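Local coordinates for protein CDP-glucose 4,6-dehydratase (Salmonella enterica subsp. enterica serovar Typhi, PDB 1WVG) that catalyses the NAD-dependent conversion of CDP-D-glucose to CDP-4-dehydro-6-deoxy-D-glucose with release of water, an early step in making the lipopolysaccharide O-antigen, at residues Arg11-Gly16 with Lys37-Asp42; Gly16-Lys21 with Asp42-Pro47; Ile83-Ala88 with Ala126-Thr131. One frame throughout, in Å; residues are numbered along the deposited sequence.

Interaction 1. Residues Arg11-Gly16 with Lys37-Asp42. With APR (adenosine-5-diphosphoribose), chain C.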
loop_
_atom_site.group_PDB
_atom_site.type_symbol
_atom_site.label_atom_id
_atom_site.label_comp_id
_atom_site.label_asym_id
_atom_site.label_seq_id
_atom_site.Cartn_x
_atom_site.Cartn_y
_atom_site.Cartn_z
ATOM N N ARG A 11 -31.832 26.440 9.125
ATOM C CA ARG A 11 -31.021 27.076 10.189
ATOM C C ARG A 11 -29.612 26.501 10.017
ATOM O O ARG A 11 -29.384 25.322 10.281
ATOM C CB ARG A 11 -31.487 26.776 11.607
ATOM C CG ARG A 11 -32.856 27.368 11.973
ATOM C CD ARG A 11 -33.269 27.264 13.461
ATOM N NE ARG A 11 -33.273 25.898 14.008
ATOM C CZ ARG A 11 -33.907 24.816 13.510
ATOM N NH1 ARG A 11 -34.646 24.848 12.397
ATOM N NH2 ARG A 11 -33.763 23.646 14.150
ATOM N N VAL A 12 -28.679 27.303 9.512
ATOM C CA VAL A 12 -27.329 26.843 9.225
ATOM C C VAL A 12 -26.324 27.544 10.076
ATOM O O VAL A 12 -26.270 28.762 10.045
ATOM C CB VAL A 12 -26.956 27.132 7.761
ATOM C CG1 VAL A 12 -25.606 26.524 7.374
ATOM C CG2 VAL A 12 -28.048 26.697 6.796
ATOM N N PHE A 13 -25.555 26.763 10.813
ATOM C CA PHE A 13 -24.519 27.284 11.664
ATOM C C PHE A 13 -23.171 27.080 10.960
ATOM O O PHE A 13 -22.816 25.963 10.553
ATOM C CB PHE A 13 -24.590 26.547 13.016
ATOM C CG PHE A 13 -23.731 27.108 14.104
ATOM C CD1 PHE A 13 -24.272 27.936 15.084
ATOM C CD2 PHE A 13 -22.384 26.760 14.220
ATOM C CE1 PHE A 13 -23.462 28.437 16.102
ATOM C CE2 PHE A 13 -21.563 27.248 15.238
ATOM C CZ PHE A 13 -22.110 28.098 16.196
ATOM N N VAL A 14 -22.426 28.173 10.803
ATOM C CA VAL A 14 -21.145 28.155 10.127
ATOM C C VAL A 14 -20.029 28.713 11.005
ATOM O O VAL A 14 -20.033 29.886 11.422
ATOM C CB VAL A 14 -21.241 28.973 8.827
ATOM C CG1 VAL A 14 -19.899 29.027 8.083
ATOM C CG2 VAL A 14 -22.345 28.484 7.909
ATOM N N THR A 15 -19.043 27.872 11.296
ATOM C CA THR A 15 -17.932 28.355 12.082
ATOM C C THR A 15 -16.968 28.978 11.085
ATOM O O THR A 15 -16.970 28.545 9.937
ATOM C CB THR A 15 -17.253 27.269 12.957
ATOM O OG1 THR A 15 -16.435 26.390 12.189
ATOM C CG2 THR A 15 -18.260 26.507 13.827
ATOM N N GLY A 16 -16.183 29.991 11.479
ATOM C CA GLY A 16 -15.259 30.628 10.537
ATOM C C GLY A 16 -15.942 31.333 9.357
ATOM O O GLY A 16 -15.434 31.367 8.211
ATOM N N LYS A 37 -26.000 31.486 11.012
ATOM C CA LYS A 37 -25.422 32.008 12.245
ATOM C C LYS A 37 -23.944 31.670 12.151
ATOM O O LYS A 37 -23.596 30.526 11.950
ATOM C CB LYS A 37 -26.090 31.495 13.509
ATOM C CG LYS A 37 -25.352 31.870 14.794
ATOM C CD LYS A 37 -26.158 31.609 16.080
ATOM C CE LYS A 37 -25.390 32.022 17.340
ATOM N NZ LYS A 37 -26.029 31.703 18.631
ATOM N N GLY A 38 -23.070 32.656 12.214
ATOM C CA GLY A 38 -21.654 32.402 12.099
ATOM C C GLY A 38 -21.008 32.463 13.467
ATOM O O GLY A 38 -21.525 33.082 14.391
ATOM N N TYR A 39 -19.855 31.836 13.601
ATOM C CA TYR A 39 -19.126 31.848 14.854
ATOM C C TYR A 39 -17.681 31.777 14.463
ATOM O O TYR A 39 -17.249 30.787 13.884
ATOM C CB TYR A 39 -19.527 30.669 15.781
ATOM C CG TYR A 39 -18.787 30.546 17.118
ATOM C CD1 TYR A 39 -19.467 30.652 18.336
ATOM C CD2 TYR A 39 -17.424 30.245 17.191
ATOM C CE1 TYR A 39 -18.814 30.504 19.566
ATOM C CE2 TYR A 39 -16.761 30.056 18.411
ATOM C CZ TYR A 39 -17.451 30.213 19.614
ATOM O OH TYR A 39 -16.807 30.045 20.828
ATOM N N ALA A 40 -16.975 32.872 14.730
ATOM C CA ALA A 40 -15.574 33.006 14.389
ATOM C C ALA A 40 -14.951 34.169 15.152
ATOM O O ALA A 40 -15.550 34.802 16.015
ATOM C CB ALA A 40 -15.503 33.330 12.895
ATOM N N LEU A 41 -13.722 34.468 14.823
ATOM C CA LEU A 41 -13.068 35.591 15.458
ATOM C C LEU A 41 -13.320 36.773 14.550
ATOM O O LEU A 41 -14.002 36.610 13.527
ATOM C CB LEU A 41 -11.567 35.321 15.669
ATOM C CG LEU A 41 -11.360 34.110 16.545
ATOM C CD1 LEU A 41 -9.944 33.617 16.394
ATOM C CD2 LEU A 41 -11.661 34.460 17.990
ATOM N N ASP A 42 -12.812 37.944 14.893
ATOM C CA ASP A 42 -13.047 39.053 13.988
ATOM C C ASP A 42 -12.324 38.785 12.662
ATOM O O ASP A 42 -11.309 38.061 12.654
ATOM C CB ASP A 42 -12.727 40.438 14.605
ATOM C CG ASP A 42 -13.905 41.100 15.291
ATOM O OD1 ASP A 42 -14.766 41.717 14.697
ATOM O OD2 ASP A 42 -13.908 40.961 16.595
HETATM N N1 APR C . -12.014 30.567 16.714
HETATM C C2 APR C . -12.963 30.881 15.800
HETATM N N3 APR C . -12.815 31.185 14.547
HETATM C C4 APR C . -11.521 31.133 14.168
HETATM C C5 APR C . -10.449 30.814 14.940
HETATM C C6 APR C . -10.714 30.528 16.314
HETATM N N6 APR C . -9.822 30.157 17.248
HETATM N N7 APR C . -9.279 30.845 14.191
HETATM C C8 APR C . -9.674 31.200 12.978
HETATM N N9 APR C . -11.020 31.385 12.913
HETATM C "C1'" APR C . -11.840 31.789 11.784
HETATM C "C2'" APR C . -11.471 33.169 11.312
HETATM O "O2'" APR C . -12.001 34.154 12.211
HETATM C "C3'" APR C . -12.169 33.150 9.951
HETATM O "O3'" APR C . -13.591 33.341 9.950
HETATM O "O4'" APR C . -11.532 30.981 10.693
HETATM C "C4'" APR C . -11.800 31.712 9.494
HETATM C "C5'" APR C . -10.532 31.608 8.700
HETATM O "O5'" APR C . -10.774 32.241 7.419
HETATM P PA APR C . -9.554 32.657 6.423
HETATM O O1A APR C . -8.267 32.981 7.168
HETATM O O2A APR C . -10.125 33.613 5.350
HETATM O O3A APR C . -9.269 31.278 5.716
HETATM P PB APR C . -10.149 30.568 4.547
HETATM O O1B APR C . -9.319 30.657 3.288
HETATM O O2B APR C . -11.587 31.053 4.536
HETATM O O5D APR C . -10.232 29.095 5.146
HETATM C C5D APR C . -11.527 28.588 5.507
HETATM O O4D APR C . -11.099 26.301 4.645
HETATM O O1D APR C . -9.112 25.835 3.501
HETATM C C1D APR C . -9.840 25.702 4.756
HETATM O O2D APR C . -8.190 25.696 6.568
HETATM C C2D APR C . -9.122 26.499 5.818
HETATM O O3D APR C . -10.480 25.658 7.587
HETATM C C3D APR C . -10.243 26.817 6.792
HETATM C C4D APR C . -11.369 27.119 5.831
#

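Interaction 2. Residues Gly16-Lys21 with Asp42-Pro47. With APR (adenosine-5-diphosphoribose), chain C.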
loop_
_atom_site.group_PDB
_atom_site.type_symbol
_atom_site.label_atom_id
_atom_site.label_comp_id
_atom_site.label_asym_id
_atom_site.label_seq_id
_atom_site.Cartn_x
_atom_site.Cartn_y
_atom_site.Cartn_z
ATOM N N GLY A 16 -16.183 29.991 11.479
ATOM C CA GLY A 16 -15.259 30.628 10.537
ATOM C C GLY A 16 -15.942 31.333 9.357
ATOM O O GLY A 16 -15.434 31.367 8.211
ATOM N N HIS A 17 -17.091 31.967 9.628
ATOM C CA HIS A 17 -17.869 32.673 8.584
ATOM C C HIS A 17 -17.258 34.010 8.199
ATOM O O HIS A 17 -17.575 34.590 7.149
ATOM C CB HIS A 17 -19.339 32.876 9.040
ATOM C CG HIS A 17 -19.373 33.774 10.230
ATOM N ND1 HIS A 17 -18.737 33.431 11.420
ATOM C CD2 HIS A 17 -19.914 35.026 10.384
ATOM C CE1 HIS A 17 -18.915 34.443 12.265
ATOM N NE2 HIS A 17 -19.622 35.418 11.675
ATOM N N THR A 18 -16.363 34.488 9.069
ATOM C CA THR A 18 -15.719 35.783 8.827
ATOM C C THR A 18 -14.589 35.780 7.794
ATOM O O THR A 18 -14.105 36.840 7.366
ATOM C CB THR A 18 -15.295 36.423 10.166
ATOM O OG1 THR A 18 -14.332 35.583 10.781
ATOM C CG2 THR A 18 -16.534 36.484 11.073
ATOM N N GLY A 19 -14.171 34.586 7.400
ATOM C CA GLY A 19 -13.105 34.439 6.454
ATOM C C GLY A 19 -13.536 34.525 5.004
ATOM O O GLY A 19 -14.682 34.850 4.647
ATOM N N PHE A 20 -12.531 34.210 4.178
ATOM C CA PHE A 20 -12.676 34.221 2.730
ATOM C C PHE A 20 -13.711 33.200 2.275
ATOM O O PHE A 20 -14.713 33.540 1.648
ATOM C CB PHE A 20 -11.286 34.043 2.082
ATOM C CG PHE A 20 -11.283 33.865 0.585
ATOM C CD1 PHE A 20 -11.792 34.847 -0.262
ATOM C CD2 PHE A 20 -10.723 32.717 0.025
ATOM C CE1 PHE A 20 -11.767 34.704 -1.648
ATOM C CE2 PHE A 20 -10.700 32.539 -1.358
ATOM C CZ PHE A 20 -11.195 33.549 -2.183
ATOM N N LYS A 21 -13.463 31.934 2.608
ATOM C CA LYS A 21 -14.391 30.872 2.235
ATOM C C LYS A 21 -15.747 31.095 2.891
ATOM O O LYS A 21 -16.793 30.934 2.244
ATOM C CB LYS A 21 -13.880 29.470 2.639
ATOM C CG LYS A 21 -12.533 29.043 2.061
ATOM C CD LYS A 21 -12.536 27.734 1.260
ATOM C CE LYS A 21 -12.643 26.467 2.091
ATOM N NZ LYS A 21 -11.645 25.431 1.767
ATOM N N ASP A 42 -12.812 37.944 14.893
ATOM C CA ASP A 42 -13.047 39.053 13.988
ATOM C C ASP A 42 -12.324 38.785 12.662
ATOM O O ASP A 42 -11.309 38.061 12.654
ATOM C CB ASP A 42 -12.727 40.438 14.605
ATOM C CG ASP A 42 -13.905 41.100 15.291
ATOM O OD1 ASP A 42 -14.766 41.717 14.697
ATOM O OD2 ASP A 42 -13.908 40.961 16.595
ATOM N N ALA A 43 -12.855 39.351 11.558
ATOM C CA ALA A 43 -12.255 39.142 10.243
ATOM C C ALA A 43 -10.759 39.035 10.305
ATOM O O ALA A 43 -10.043 39.836 10.925
ATOM C CB ALA A 43 -12.755 39.973 9.066
ATOM N N PRO A 44 -10.343 37.977 9.636
ATOM C CA PRO A 44 -8.970 37.597 9.581
ATOM C C PRO A 44 -8.089 38.685 9.036
ATOM O O PRO A 44 -6.923 38.738 9.389
ATOM C CB PRO A 44 -8.906 36.363 8.675
ATOM C CG PRO A 44 -10.228 36.287 7.937
ATOM C CD PRO A 44 -11.166 37.265 8.615
ATOM N N THR A 45 -8.646 39.513 8.170
ATOM C CA THR A 45 -7.841 40.547 7.575
ATOM C C THR A 45 -8.622 41.808 7.296
ATOM O O THR A 45 -9.831 41.866 7.487
ATOM C CB THR A 45 -7.377 40.035 6.198
ATOM O OG1 THR A 45 -8.543 39.955 5.421
ATOM C CG2 THR A 45 -6.769 38.639 6.286
ATOM N N VAL A 46 -7.860 42.790 6.807
ATOM C CA VAL A 46 -8.306 44.100 6.350
ATOM C C VAL A 46 -7.468 44.489 5.163
ATOM O O VAL A 46 -6.237 44.537 5.202
ATOM C CB VAL A 46 -8.518 45.273 7.294
ATOM C CG1 VAL A 46 -9.417 46.249 6.545
ATOM C CG2 VAL A 46 -9.204 44.869 8.595
ATOM N N PRO A 47 -8.175 44.671 4.087
ATOM C CA PRO A 47 -9.633 44.529 4.048
ATOM C C PRO A 47 -10.116 43.068 4.212
ATOM O O PRO A 47 -9.320 42.131 4.350
ATOM C CB PRO A 47 -10.041 44.964 2.630
ATOM C CG PRO A 47 -8.751 45.185 1.835
ATOM C CD PRO A 47 -7.578 45.114 2.804
HETATM N N1 APR C . -12.014 30.567 16.714
HETATM C C2 APR C . -12.963 30.881 15.800
HETATM N N3 APR C . -12.815 31.185 14.547
HETATM C C4 APR C . -11.521 31.133 14.168
HETATM C C5 APR C . -10.449 30.814 14.940
HETATM C C6 APR C . -10.714 30.528 16.314
HETATM N N6 APR C . -9.822 30.157 17.248
HETATM N N7 APR C . -9.279 30.845 14.191
HETATM C C8 APR C . -9.674 31.200 12.978
HETATM N N9 APR C . -11.020 31.385 12.913
HETATM C "C1'" APR C . -11.840 31.789 11.784
HETATM C "C2'" APR C . -11.471 33.169 11.312
HETATM O "O2'" APR C . -12.001 34.154 12.211
HETATM C "C3'" APR C . -12.169 33.150 9.951
HETATM O "O3'" APR C . -13.591 33.341 9.950
HETATM O "O4'" APR C . -11.532 30.981 10.693
HETATM C "C4'" APR C . -11.800 31.712 9.494
HETATM C "C5'" APR C . -10.532 31.608 8.700
HETATM O "O5'" APR C . -10.774 32.241 7.419
HETATM P PA APR C . -9.554 32.657 6.423
HETATM O O1A APR C . -8.267 32.981 7.168
HETATM O O2A APR C . -10.125 33.613 5.350
HETATM O O3A APR C . -9.269 31.278 5.716
HETATM P PB APR C . -10.149 30.568 4.547
HETATM O O1B APR C . -9.319 30.657 3.288
HETATM O O2B APR C . -11.587 31.053 4.536
HETATM O O5D APR C . -10.232 29.095 5.146
HETATM C C5D APR C . -11.527 28.588 5.507
HETATM O O4D APR C . -11.099 26.301 4.645
HETATM O O1D APR C . -9.112 25.835 3.501
HETATM C C1D APR C . -9.840 25.702 4.756
HETATM O O2D APR C . -8.190 25.696 6.568
HETATM C C2D APR C . -9.122 26.499 5.818
HETATM O O3D APR C . -10.480 25.658 7.587
HETATM C C3D APR C . -10.243 26.817 6.792
HETATM C C4D APR C . -11.369 27.119 5.831
#

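Interaction 3. Residues Ile83-Ala88 with Ala126-Thr131. With APR (adenosine-5-diphosphoribose), chain C.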
loop_
_atom_site.group_PDB
_atom_site.type_symbol
_atom_site.label_atom_id
_atom_site.label_comp_id
_atom_site.label_asym_id
_atom_site.label_seq_id
_atom_site.Cartn_x
_atom_site.Cartn_y
_atom_site.Cartn_z
ATOM N N ILE A 83 -28.100 22.178 10.111
ATOM C CA ILE A 83 -26.927 22.040 9.262
ATOM C C ILE A 83 -25.744 22.806 9.813
ATOM O O ILE A 83 -25.919 23.851 10.423
ATOM C CB ILE A 83 -27.247 22.520 7.864
ATOM C CG1 ILE A 83 -28.354 21.646 7.270
ATOM C CG2 ILE A 83 -25.978 22.496 7.014
ATOM C CD1 ILE A 83 -28.683 22.007 5.806
ATOM N N VAL A 84 -24.539 22.265 9.620
ATOM C CA VAL A 84 -23.347 22.854 10.163
ATOM C C VAL A 84 -22.192 22.744 9.245
ATOM O O VAL A 84 -21.926 21.651 8.776
ATOM C CB VAL A 84 -22.900 22.112 11.420
ATOM C CG1 VAL A 84 -21.496 22.559 11.786
ATOM C CG2 VAL A 84 -23.819 22.401 12.592
ATOM N N PHE A 85 -21.499 23.856 9.065
ATOM C CA PHE A 85 -20.301 23.873 8.259
ATOM C C PHE A 85 -19.173 24.284 9.179
ATOM O O PHE A 85 -19.183 25.390 9.691
ATOM C CB PHE A 85 -20.380 24.869 7.099
ATOM C CG PHE A 85 -21.356 24.429 6.027
ATOM C CD1 PHE A 85 -22.677 24.882 6.028
ATOM C CD2 PHE A 85 -20.952 23.568 5.002
ATOM C CE1 PHE A 85 -23.557 24.476 5.024
ATOM C CE2 PHE A 85 -21.829 23.136 4.005
ATOM C CZ PHE A 85 -23.141 23.611 4.012
ATOM N N HIS A 86 -18.223 23.406 9.434
ATOM C CA HIS A 86 -17.129 23.765 10.307
ATOM C C HIS A 86 -15.920 24.220 9.506
ATOM O O HIS A 86 -15.220 23.371 8.983
ATOM C CB HIS A 86 -16.708 22.526 11.123
ATOM C CG HIS A 86 -15.515 22.755 12.002
ATOM N ND1 HIS A 86 -15.428 23.869 12.844
ATOM C CD2 HIS A 86 -14.371 22.020 12.154
ATOM C CE1 HIS A 86 -14.268 23.774 13.498
ATOM N NE2 HIS A 86 -13.606 22.680 13.097
ATOM N N MET A 87 -15.681 25.549 9.404
ATOM C CA MET A 87 -14.569 26.134 8.642
ATOM C C MET A 87 -13.596 27.010 9.420
ATOM O O MET A 87 -12.681 27.569 8.823
ATOM C CB MET A 87 -15.068 27.005 7.495
ATOM C CG MET A 87 -15.895 26.212 6.503
ATOM S SD MET A 87 -16.194 27.105 4.946
ATOM C CE MET A 87 -17.793 27.849 5.342
ATOM N N ALA A 88 -13.784 27.166 10.724
ATOM C CA ALA A 88 -12.872 28.019 11.457
ATOM C C ALA A 88 -11.520 27.352 11.565
ATOM O O ALA A 88 -11.462 26.180 11.926
ATOM C CB ALA A 88 -13.411 28.303 12.851
ATOM N N ALA A 126 -26.890 17.379 9.291
ATOM C CA ALA A 126 -25.752 17.259 8.425
ATOM C C ALA A 126 -24.624 18.084 8.954
ATOM O O ALA A 126 -24.845 19.200 9.386
ATOM C CB ALA A 126 -26.125 17.760 7.040
ATOM N N VAL A 127 -23.444 17.496 8.961
ATOM C CA VAL A 127 -22.248 18.162 9.405
ATOM C C VAL A 127 -21.209 18.023 8.307
ATOM O O VAL A 127 -20.873 16.920 7.868
ATOM C CB VAL A 127 -21.714 17.651 10.731
ATOM C CG1 VAL A 127 -20.504 18.495 11.142
ATOM C CG2 VAL A 127 -22.780 17.703 11.810
ATOM N N VAL A 128 -20.745 19.172 7.840
ATOM C CA VAL A 128 -19.734 19.263 6.798
ATOM C C VAL A 128 -18.448 19.815 7.392
ATOM O O VAL A 128 -18.318 21.016 7.617
ATOM C CB VAL A 128 -20.164 20.078 5.591
ATOM C CG1 VAL A 128 -19.043 20.066 4.563
ATOM C CG2 VAL A 128 -21.444 19.473 4.988
ATOM N N ASN A 129 -17.491 18.919 7.666
ATOM C CA ASN A 129 -16.208 19.288 8.247
ATOM C C ASN A 129 -15.168 19.642 7.167
ATOM O O ASN A 129 -14.678 18.802 6.432
ATOM C CB ASN A 129 -15.729 18.208 9.259
ATOM C CG ASN A 129 -14.294 18.391 9.758
ATOM O OD1 ASN A 129 -13.921 19.507 10.089
ATOM N ND2 ASN A 129 -13.474 17.328 9.805
ATOM N N ILE A 130 -14.825 20.911 7.059
ATOM C CA ILE A 130 -13.850 21.343 6.097
ATOM C C ILE A 130 -12.430 21.106 6.579
ATOM O O ILE A 130 -11.979 21.681 7.578
ATOM C CB ILE A 130 -13.976 22.833 5.806
ATOM C CG1 ILE A 130 -15.151 23.074 4.861
ATOM C CG2 ILE A 130 -12.661 23.280 5.152
ATOM C CD1 ILE A 130 -16.477 22.715 5.472
ATOM N N THR A 131 -11.691 20.253 5.871
ATOM C CA THR A 131 -10.323 20.011 6.284
ATOM C C THR A 131 -9.383 20.751 5.330
ATOM O O THR A 131 -9.392 21.982 5.261
ATOM C CB THR A 131 -9.982 18.519 6.557
ATOM O OG1 THR A 131 -10.138 17.767 5.363
ATOM C CG2 THR A 131 -10.908 17.965 7.627
HETATM N N1 APR C . -12.014 30.567 16.714
HETATM C C2 APR C . -12.963 30.881 15.800
HETATM N N3 APR C . -12.815 31.185 14.547
HETATM C C4 APR C . -11.521 31.133 14.168
HETATM C C5 APR C . -10.449 30.814 14.940
HETATM C C6 APR C . -10.714 30.528 16.314
HETATM N N6 APR C . -9.822 30.157 17.248
HETATM N N7 APR C . -9.279 30.845 14.191
HETATM C C8 APR C . -9.674 31.200 12.978
HETATM N N9 APR C . -11.020 31.385 12.913
HETATM C "C1'" APR C . -11.840 31.789 11.784
HETATM C "C2'" APR C . -11.471 33.169 11.312
HETATM O "O2'" APR C . -12.001 34.154 12.211
HETATM C "C3'" APR C . -12.169 33.150 9.951
HETATM O "O3'" APR C . -13.591 33.341 9.950
HETATM O "O4'" APR C . -11.532 30.981 10.693
HETATM C "C4'" APR C . -11.800 31.712 9.494
HETATM C "C5'" APR C . -10.532 31.608 8.700
HETATM O "O5'" APR C . -10.774 32.241 7.419
HETATM P PA APR C . -9.554 32.657 6.423
HETATM O O1A APR C . -8.267 32.981 7.168
HETATM O O2A APR C . -10.125 33.613 5.350
HETATM O O3A APR C . -9.269 31.278 5.716
HETATM P PB APR C . -10.149 30.568 4.547
HETATM O O1B APR C . -9.319 30.657 3.288
HETATM O O2B APR C . -11.587 31.053 4.536
HETATM O O5D APR C . -10.232 29.095 5.146
HETATM C C5D APR C . -11.527 28.588 5.507
HETATM O O4D APR C . -11.099 26.301 4.645
HETATM O O1D APR C . -9.112 25.835 3.501
HETATM C C1D APR C . -9.840 25.702 4.756
HETATM O O2D APR C . -8.190 25.696 6.568
HETATM C C2D APR C . -9.122 26.499 5.818
HETATM O O3D APR C . -10.480 25.658 7.587
HETATM C C3D APR C . -10.243 26.817 6.792
HETATM C C4D APR C . -11.369 27.119 5.831
HETATM O O HOH W 1 -11.782 23.903 9.603
#

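Interaction 1. Residues Arg11-Gly16 with Lys37-Asp42
Phe13, Val14 and Thr15 pair with Lys37, Gly38 and Tyr39 as the first two parallel strands of the Rossmann fold, linked by helix 20-31 in a beta-alpha-beta unit; the short axes diverge by only 17°. Four backbone N-H...O hydrogen bonds satisfy the facing amides and carbonyls. Lys37 N gives to Val12 O and Val14 N to Lys37 O, each at 2.9 Å, and Tyr39 N gives to Val14 O. The series closes with Gly16 N on Tyr39 O at 2.7 Å, a short bond whose donor is tilted 34° from the carbonyl plane. Val14 O also meets the CA-H of Gly38, with CA 3.1 Å from that oxygen.

The Phe13 side chain runs alongside those of both Lys37 and Tyr39. Lys37 O lies over one face of the Phe13 ring, whose CZ reaches Tyr39 CB at 3.7 Å. The polar ends of Lys37 and Tyr39 find partners beyond the two strands: Lys37 NZ forms a salt bridge with Glu78, and Tyr39 OH a hydrogen bond with Asp65 O. Thr15 OG1 is hydrogen-bonded to His86 ND1 on the neighbouring strand 83-86 and to Ala88 N just past its end. Past the strand end the backbone serves adenosine-5-diphosphoribose, Leu41 N donating to ribose O2' at 3.1 Å.

Interaction 2. Residues Gly16-Lys21 with Asp42-Pro47
With chi1 at 63°, Thr18 sets OG1 between its backbone N and carbonyl carbon, which turns the hydroxyl toward the adenosine ribose while the residue's carbonyl meets Pro44. OG1 lies 2.5 Å from O3' of adenosine-5-diphosphoribose, a short hydrogen bond in which either oxygen may be the donor, and it is also hydrogen-bonded to Leu41 O, just past the end of strand 35-40. Lys21 starts with CG anti to its carbonyl carbon (chi1 -58°) and then bends at each later torsion, so that the chain curls beside the diphosphate and NZ comes to the distal ribose, where its bond to O1D is weak.

Between the two segments no hydrogen bond forms; the contact is one of van der Waals touch. Pro44 CD sits 3.2 Å from Thr18 O, and Pro44 CG comes 3.7 Å from Gly19 CA, laying the proline ring along the turn. Ala43 CB adds a looser touch on the same carbonyl oxygen.

Gly16 to Gly19 form a type I turn within the glycine-rich TGxxGxxG motif of extended short-chain dehydrogenases. Gly19, the N-cap, brings its CA to 3.4 Å from O5' of the ligand. Phe20 N then gives an almost straight bond to O2A (2.7 Å, 176°), and Lys21 N binds O2B at 2.8 Å. Amides at a helix start meeting phosphate oxygens are consistent with the helix dipole favouring the diphosphate's negative charge. The contact thus joins the opening turn of helix 20-31 to the loop running from strand 35-40 to helix 49-52, while Phe20 and Lys21 pack on strand 187-197.

Interaction 3. Residues Ile83-Ala88 with Ala126-Thr131
Parallel neighbours in the central sheet, the strands carrying Ile83-His86 and Ala126-Ile130 run in register with Val84 beside Val127 and His86 beside Asn129, their short axes only 7° apart. Val84 N gives to Ala126 O, and Val84 O accepts from Val128 N at 2.9 Å. His86 repeats the pattern, its N giving to Val128 O and its O accepting from Ile130 N.

On the face of Phe85, that ring lies alongside Val128, with CD2 3.6 Å from Val128 CB. On the other face His86 and Asn129 both hold CG anti to the backbone N (chi1 176° and 171°), so the two groups run side by side. Asn129 OD1 then sits in the imidazole plane at its edge, 3.3 Å from His86 CD2. Both ring nitrogens are engaged elsewhere, ND1 with Thr15 and NE2 with Thr111 OG1, an arrangement that fixes the rotation of the buried imidazole.

The two strands belong to the Rossmann fold and are joined by a mainly helical crossover. Helices 20-31 and 236-251 both pack on Phe85, from the face it shares with Val128. Where the strands end, the Met87 and Ile130 side chains cross, CG of Met87 3.6 Å from CG1 of Ile130. The ligand follows: Ala88 CB lies 3.4 Å from adenine N3. Ile130 CG2 touches O4D of the distal ribose at 3.4 Å. One water is placed to donate to Ile130 O (3.0 Å), Ala88 O and ribose O3D; having two protons, it can serve only two of these acceptors at once. O3D itself makes a weak bond to Met87 O.

In the fold
From the N terminus, interaction 1 closes the loop between strands 11-15 and 35-40, enclosing helix 20-31. Interaction 2 starts at the shared residue Gly16 and ends past the shared Asp42, so its segments alternate with those of interaction 1 and the two loops cross without nesting. Their centres lie 11 Å apart. Interaction 3 opens only after both have closed and shuts a longer, mostly helical loop between strands 83-86 and 126-130. Strand 11-15 lies next to strand 83-86, which puts interactions 1 and 3 in one sheet, with Phe13 O hydrogen-bonded to Phe85 N. Residues of all three contacts reach the same bound adenosine-5-diphosphoribose.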